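Local coordinates for glucokinase (Streptomyces griseus, PDB 3VGL), which probably catalyses ATP-dependent phosphorylation of D-glucose to glucose 6-phosphate, with glucose and an ATP analogue bound in this crystal beside zinc and sodium ions, at residues L165-G170 with W175-S180; V102-N107 with A152-H157. All blocks are in the same frame, centred on the assembly; numbering follows the deposited sequence.

The two contacts follow one another along the chain without nesting or crossing. Contact 2 comes first: strand 100-104 and the start of helix 105-116 meet residues 152-157, closing a long loop whose 44 residues include strands 125-130, 134-140 and 143-144. Contact 1 then folds residues 165-170 back on 175-180 across only four residues, just ahead of helix 181-194. The two meet where Glu176 N probably bonds Gly156 O, 2.9 Å away. Zinc joins them too, since His157 of contact 2 shares the ion with Cys167 and Cys169 of contact 1, and both contacts reach the same glucose, binding the zinc loop to the sugar site.

Contact 1 (L165-G170 with W175-S180); sequences LLCGCG and WEQYAS. With ZN (zinc ion), chain B; BGC (beta-D-glucopyranose), chain D.
Glu176 comes up to Cys167 with its carboxylate, OE2 lying 4.0 Å from Cys167 SG, and water 1 links that same oxygen to the amide N of Gly168. The chain is extended beyond CG, which carries the other oxygen to glucose: BGC O1 donates to Glu176 OE1 over 2.6 Å. Both oxygens have further donors, Leu134 N on OE1 and Asn80 ND2 on OE2, so the carboxylate is held in orientation against the sugar.

Gln177 is bent at chi2 (-56°), and its amide curls back over the backbone of 166-167. There Leu166 O rests against Gln177 CD, while NE2 donates to Cys167 SG at 3.4 Å, the sulfur standing 19° out of the amide plane. This thiolate also receives a weak bond from Cys169 N, within the type I turn 167-170. Both cysteines bind zinc, each SG at 2.3 Å, with Cys174 and His157 completing the site; the spacing of these cysteines and Glu176 matches the CXCGXXGCXE zinc signature of ROK proteins. A leucine in place of Gln177 would probably leave Cys167 SG without its side-chain N-H donor and set an apolar branch against the Leu166 carbonyl.

Nearer the backbone, Gln177 CB packs on Leu165 CB. Leu165 then lays CD1 over one face of the Tyr178 ring, 3.9 Å from its centroid, a CH-pi contact. Its own amide N donates almost straight (168°) to Tyr178 OH at 3.0 Å, and that hydroxyl also bonds Asp163 O of the second subunit, drawing the tyrosine into the subunit interface. Two residues on, Ser180 caps the start of helix 181-194 through OG, which accepts from Ala183 N.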
loop_
_atom_site.group_PDB
_atom_site.type_symbol
_atom_site.label_atom_id
_atom_site.label_comp_id
_atom_site.label_asym_id
_atom_site.label_seq_id
_atom_site.Cartn_x
_atom_site.Cartn_y
_atom_site.Cartn_z
ATOM N N LEU A 165 7.150 5.950 -1.918
ATOM C CA LEU A 165 8.058 7.103 -1.963
ATOM C C LEU A 165 8.912 7.156 -3.229
ATOM O O LEU A 165 9.411 6.133 -3.673
ATOM C CB LEU A 165 9.009 6.994 -0.766
ATOM C CG LEU A 165 8.385 7.371 0.576
ATOM C CD1 LEU A 165 9.323 6.898 1.707
ATOM C CD2 LEU A 165 8.116 8.906 0.660
ATOM N N LEU A 166 9.122 8.357 -3.771
ATOM C CA LEU A 166 10.067 8.536 -4.877
ATOM C C LEU A 166 11.480 8.142 -4.486
ATOM O O LEU A 166 11.965 8.553 -3.423
ATOM C CB LEU A 166 10.055 9.997 -5.335
ATOM C CG LEU A 166 8.761 10.556 -5.908
ATOM C CD1 LEU A 166 8.911 12.067 -6.005
ATOM C CD2 LEU A 166 8.459 9.954 -7.265
ATOM N N CYS A 167 12.140 7.403 -5.382
ATOM C CA CYS A 167 13.526 6.970 -5.185
ATOM C C CYS A 167 14.454 7.612 -6.206
ATOM O O CYS A 167 14.005 7.982 -7.278
ATOM C CB CYS A 167 13.623 5.434 -5.306
ATOM S SG CYS A 167 15.226 4.733 -4.866
ATOM N N GLY A 168 15.735 7.759 -5.862
ATOM C CA GLY A 168 16.757 8.269 -6.773
ATOM C C GLY A 168 16.907 7.461 -8.049
ATOM O O GLY A 168 17.412 7.973 -9.063
ATOM N N CYS A 169 16.460 6.201 -8.022
ATOM C CA CYS A 169 16.510 5.371 -9.227
ATOM C C CYS A 169 15.457 5.743 -10.263
ATOM O O CYS A 169 15.508 5.255 -11.400
ATOM C CB CYS A 169 16.402 3.889 -8.869
ATOM S SG CYS A 169 14.715 3.422 -8.363
ATOM N N GLY A 170 14.516 6.590 -9.870
ATOM C CA GLY A 170 13.437 7.014 -10.756
ATOM C C GLY A 170 12.122 6.284 -10.567
ATOM O O GLY A 170 11.091 6.656 -11.176
ATOM N N TRP A 175 12.628 -0.315 -1.424
ATOM C CA TRP A 175 13.029 -0.634 -0.060
ATOM C C TRP A 175 13.961 0.424 0.563
ATOM O O TRP A 175 13.807 0.789 1.722
ATOM C CB TRP A 175 13.663 -2.039 -0.030
ATOM C CG TRP A 175 13.876 -2.611 1.353
ATOM C CD1 TRP A 175 13.235 -2.257 2.527
ATOM C CD2 TRP A 175 14.712 -3.715 1.663
ATOM N NE1 TRP A 175 13.689 -3.052 3.561
ATOM C CE2 TRP A 175 14.581 -3.964 3.049
ATOM C CE3 TRP A 175 15.573 -4.516 0.898
ATOM C CZ2 TRP A 175 15.302 -4.981 3.702
ATOM C CZ3 TRP A 175 16.276 -5.543 1.539
ATOM C CH2 TRP A 175 16.140 -5.752 2.933
ATOM N N GLU A 176 14.901 0.939 -0.213
ATOM C CA GLU A 176 15.859 1.866 0.372
ATOM C C GLU A 176 15.238 3.168 0.862
ATOM O O GLU A 176 15.803 3.827 1.740
ATOM C CB GLU A 176 17.044 2.103 -0.557
ATOM C CG GLU A 176 16.940 3.213 -1.512
ATOM C CD GLU A 176 18.323 3.564 -2.133
ATOM O OE1 GLU A 176 19.178 2.676 -2.226
ATOM O OE2 GLU A 176 18.520 4.738 -2.528
ATOM N N GLN A 177 14.063 3.542 0.344
ATOM C CA GLN A 177 13.384 4.742 0.862
ATOM C C GLN A 177 12.797 4.535 2.252
ATOM O O GLN A 177 12.483 5.512 2.922
ATOM C CB GLN A 177 12.291 5.220 -0.112
ATOM C CG GLN A 177 12.860 5.641 -1.465
ATOM C CD GLN A 177 13.912 6.707 -1.304
ATOM O OE1 GLN A 177 13.740 7.672 -0.514
ATOM N NE2 GLN A 177 15.020 6.542 -2.012
ATOM N N TYR A 178 12.700 3.255 2.669
ATOM C CA TYR A 178 12.111 2.878 3.972
ATOM C C TYR A 178 13.141 2.334 4.941
ATOM O O TYR A 178 12.948 2.413 6.157
ATOM C CB TYR A 178 10.980 1.852 3.776
ATOM C CG TYR A 178 9.893 2.407 2.881
ATOM C CD1 TYR A 178 8.884 3.205 3.407
ATOM C CD2 TYR A 178 9.958 2.231 1.495
ATOM C CE1 TYR A 178 7.897 3.763 2.582
ATOM C CE2 TYR A 178 8.977 2.778 0.660
ATOM C CZ TYR A 178 7.972 3.547 1.221
ATOM O OH TYR A 178 6.979 4.138 0.442
ATOM N N ALA A 179 14.224 1.784 4.406
ATOM C CA ALA A 179 15.291 1.251 5.269
ATOM C C ALA A 179 16.641 1.707 4.717
ATOM O O ALA A 179 17.108 1.210 3.669
ATOM C CB ALA A 179 15.226 -0.276 5.318
ATOM N N SER A 180 17.242 2.656 5.415
ATOM C CA SER A 180 18.553 3.193 5.069
ATOM C C SER A 180 18.887 4.165 6.185
ATOM O O SER A 180 18.026 4.457 7.048
ATOM C CB SER A 180 18.515 3.923 3.717
ATOM O OG SER A 180 17.885 5.199 3.852
HETATM ZN ZN ZN B . 14.862 2.842 -6.178
HETATM C C2 BGC D . 22.600 1.589 -5.035
HETATM C C3 BGC D . 23.444 0.344 -4.774
HETATM C C4 BGC D . 24.373 0.538 -3.574
HETATM C C5 BGC D . 23.533 1.023 -2.405
HETATM C C6 BGC D . 24.379 1.283 -1.155
HETATM C C1 BGC D . 21.867 1.956 -3.750
HETATM O O1 BGC D . 21.152 3.151 -3.902
HETATM O O2 BGC D . 21.615 1.240 -6.027
HETATM O O3 BGC D . 24.201 0.019 -5.898
HETATM O O4 BGC D . 24.960 -0.705 -3.232
HETATM O O5 BGC D . 22.832 2.214 -2.731
HETATM O O6 BGC D . 25.370 2.264 -1.409
HETATM O O HOH W 1 17.545 7.125 -3.676
#

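Contact 2 (V102-N107 with A152-H157); sequences VENDAN and AAEFGH. With NA (sodium ion), chain C; ZN (zinc ion), chain B; BGC (beta-D-glucopyranose), chain D.
Glu154 OE2, facing the amide of Asn104 across the contact, is gripped from several sides: BGC O3 donates to it over 2.7 Å, and waters 3 and 4 approach as well. Asn104 ND2 is near, yet badly angled for a bond with it; this nitrogen instead serves Gly66 O and BGC O4. Glu154 OE1 accepts a hydrogen bond from BGC O2, which in turn accepts from His157 NE2 at 2.9 Å. That imidazole meets the sugar oxygen near its ring plane and binds zinc through ND1, coupling metal and sugar; Glu154 and His157 belong to the EXGH signature of ROK kinases.

Sodium lies between the segments. Asn104 OD1 binds it at 2.4 Å while capping the helix through Asn107 N, and Asn107, its CG placed beside the backbone N (chi1 -74°), swings OD1 to the ion at 2.5 Å and against Ala153 CB. Waters 3 and 4 and Gly136 O complete the site, the waters joining it to Ala152 O, Ala153 O and Glu154. Asp105 clasps the far end of glucose, accepting from O4 on OD1 and from O6 on OD2.

Strand 100-104, the edge of its sheet in this chain, thus delivers helix 105-116 to the sugar, while Ala153 and Phe155 pack on strand 134-140 and Phe155 also meets Leu250 of the third subunit.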
loop_
_atom_site.group_PDB
_atom_site.type_symbol
_atom_site.label_atom_id
_atom_site.label_comp_id
_atom_site.label_asym_id
_atom_site.label_seq_id
_atom_site.Cartn_x
_atom_site.Cartn_y
_atom_site.Cartn_z
ATOM N N VAL A 102 36.605 -2.750 -10.261
ATOM C CA VAL A 102 35.463 -2.011 -9.724
ATOM C C VAL A 102 34.370 -3.010 -9.371
ATOM O O VAL A 102 33.949 -3.798 -10.214
ATOM C CB VAL A 102 34.926 -0.955 -10.728
ATOM C CG1 VAL A 102 33.638 -0.310 -10.223
ATOM C CG2 VAL A 102 35.985 0.105 -10.986
ATOM N N GLU A 103 33.935 -3.001 -8.115
ATOM C CA GLU A 103 32.852 -3.890 -7.683
ATOM C C GLU A 103 31.755 -3.009 -7.096
ATOM O O GLU A 103 32.008 -1.903 -6.646
ATOM C CB GLU A 103 33.356 -4.874 -6.607
ATOM C CG GLU A 103 34.452 -5.833 -7.090
ATOM C CD GLU A 103 33.944 -7.148 -7.675
ATOM O OE1 GLU A 103 32.722 -7.311 -7.896
ATOM O OE2 GLU A 103 34.799 -8.031 -7.923
ATOM N N ASN A 104 30.524 -3.496 -7.063
ATOM C CA ASN A 104 29.504 -2.791 -6.289
ATOM C C ASN A 104 29.899 -2.778 -4.811
ATOM O O ASN A 104 30.444 -3.762 -4.292
ATOM C CB ASN A 104 28.144 -3.455 -6.520
ATOM C CG ASN A 104 27.109 -3.002 -5.521
ATOM O OD1 ASN A 104 26.920 -3.657 -4.486
ATOM N ND2 ASN A 104 26.444 -1.885 -5.802
ATOM N N ASP A 105 29.612 -1.669 -4.134
ATOM C CA ASP A 105 30.034 -1.488 -2.738
ATOM C C ASP A 105 29.495 -2.520 -1.778
ATOM O O ASP A 105 30.200 -2.931 -0.870
ATOM C CB ASP A 105 29.715 -0.068 -2.224
ATOM C CG ASP A 105 28.224 0.252 -2.200
ATOM O OD1 ASP A 105 27.475 -0.285 -3.023
ATOM O OD2 ASP A 105 27.800 1.075 -1.362
ATOM N N ALA A 106 28.231 -2.895 -1.935
ATOM C CA ALA A 106 27.663 -3.845 -1.012
ATOM C C ALA A 106 28.041 -5.286 -1.386
ATOM O O ALA A 106 28.134 -6.146 -0.526
ATOM C CB ALA A 106 26.151 -3.640 -0.928
ATOM N N ASN A 107 28.300 -5.530 -2.674
ATOM C CA ASN A 107 28.910 -6.797 -3.089
ATOM C C ASN A 107 30.252 -6.939 -2.371
ATOM O O ASN A 107 30.551 -7.968 -1.783
ATOM C CB ASN A 107 29.140 -6.838 -4.599
ATOM C CG ASN A 107 27.868 -7.039 -5.395
ATOM O OD1 ASN A 107 26.741 -7.090 -4.848
ATOM N ND2 ASN A 107 28.030 -7.144 -6.700
ATOM N N ALA A 152 23.077 -8.044 -10.061
ATOM C CA ALA A 152 22.343 -8.717 -8.983
ATOM C C ALA A 152 22.499 -7.961 -7.666
ATOM O O ALA A 152 23.379 -7.082 -7.526
ATOM C CB ALA A 152 22.801 -10.177 -8.822
ATOM N N ALA A 153 21.646 -8.308 -6.710
ATOM C CA ALA A 153 21.764 -7.820 -5.330
ATOM C C ALA A 153 21.525 -6.313 -5.220
ATOM O O ALA A 153 22.044 -5.648 -4.318
ATOM C CB ALA A 153 23.115 -8.217 -4.713
ATOM N N GLU A 154 20.682 -5.791 -6.097
ATOM C CA GLU A 154 20.221 -4.413 -5.966
ATOM C C GLU A 154 18.950 -4.380 -5.112
ATOM O O GLU A 154 17.873 -3.930 -5.546
ATOM C CB GLU A 154 20.037 -3.796 -7.349
ATOM C CG GLU A 154 21.390 -3.327 -7.926
ATOM C CD GLU A 154 22.017 -2.272 -7.043
ATOM O OE1 GLU A 154 21.247 -1.391 -6.577
ATOM O OE2 GLU A 154 23.258 -2.348 -6.835
ATOM N N PHE A 155 19.101 -4.859 -3.877
ATOM C CA PHE A 155 17.949 -5.042 -2.997
ATOM C C PHE A 155 17.253 -3.717 -2.653
ATOM O O PHE A 155 16.048 -3.684 -2.331
ATOM C CB PHE A 155 18.387 -5.635 -1.649
ATOM C CG PHE A 155 19.087 -6.970 -1.732
ATOM C CD1 PHE A 155 18.926 -7.832 -2.821
ATOM C CD2 PHE A 155 19.857 -7.384 -0.650
ATOM C CE1 PHE A 155 19.581 -9.089 -2.838
ATOM C CE2 PHE A 155 20.509 -8.608 -0.656
ATOM C CZ PHE A 155 20.382 -9.464 -1.746
ATOM N N GLY A 156 18.010 -2.623 -2.730
ATOM C CA GLY A 156 17.467 -1.308 -2.374
ATOM C C GLY A 156 16.322 -0.865 -3.247
ATOM O O GLY A 156 15.555 0.003 -2.868
ATOM N N HIS A 157 16.200 -1.486 -4.433
ATOM C CA HIS A 157 15.172 -1.068 -5.389
ATOM C C HIS A 157 14.098 -2.108 -5.633
ATOM O O HIS A 157 13.316 -2.009 -6.575
ATOM C CB HIS A 157 15.841 -0.550 -6.684
ATOM C CG HIS A 157 16.909 0.432 -6.378
ATOM N ND1 HIS A 157 16.625 1.711 -5.941
ATOM C CD2 HIS A 157 18.256 0.271 -6.275
ATOM C CE1 HIS A 157 17.765 2.316 -5.636
ATOM N NE2 HIS A 157 18.764 1.467 -5.825
HETATM NA NA NA C . 25.132 -5.188 -4.521
HETATM ZN ZN ZN B . 14.862 2.842 -6.178
HETATM C C2 BGC D . 22.600 1.589 -5.035
HETATM C C3 BGC D . 23.444 0.344 -4.774
HETATM C C4 BGC D . 24.373 0.538 -3.574
HETATM C C5 BGC D . 23.533 1.023 -2.405
HETATM C C6 BGC D . 24.379 1.283 -1.155
HETATM C C1 BGC D . 21.867 1.956 -3.750
HETATM O O1 BGC D . 21.152 3.151 -3.902
HETATM O O2 BGC D . 21.615 1.240 -6.027
HETATM O O3 BGC D . 24.201 0.019 -5.898
HETATM O O4 BGC D . 24.960 -0.705 -3.232
HETATM O O5 BGC D . 22.832 2.214 -2.731
HETATM O O6 BGC D . 25.370 2.264 -1.409
HETATM O O HOH W 2 25.893 -7.748 -8.412
HETATM O O HOH W 3 24.667 -4.607 -6.857
HETATM O O HOH W 4 23.826 -3.240 -3.913
#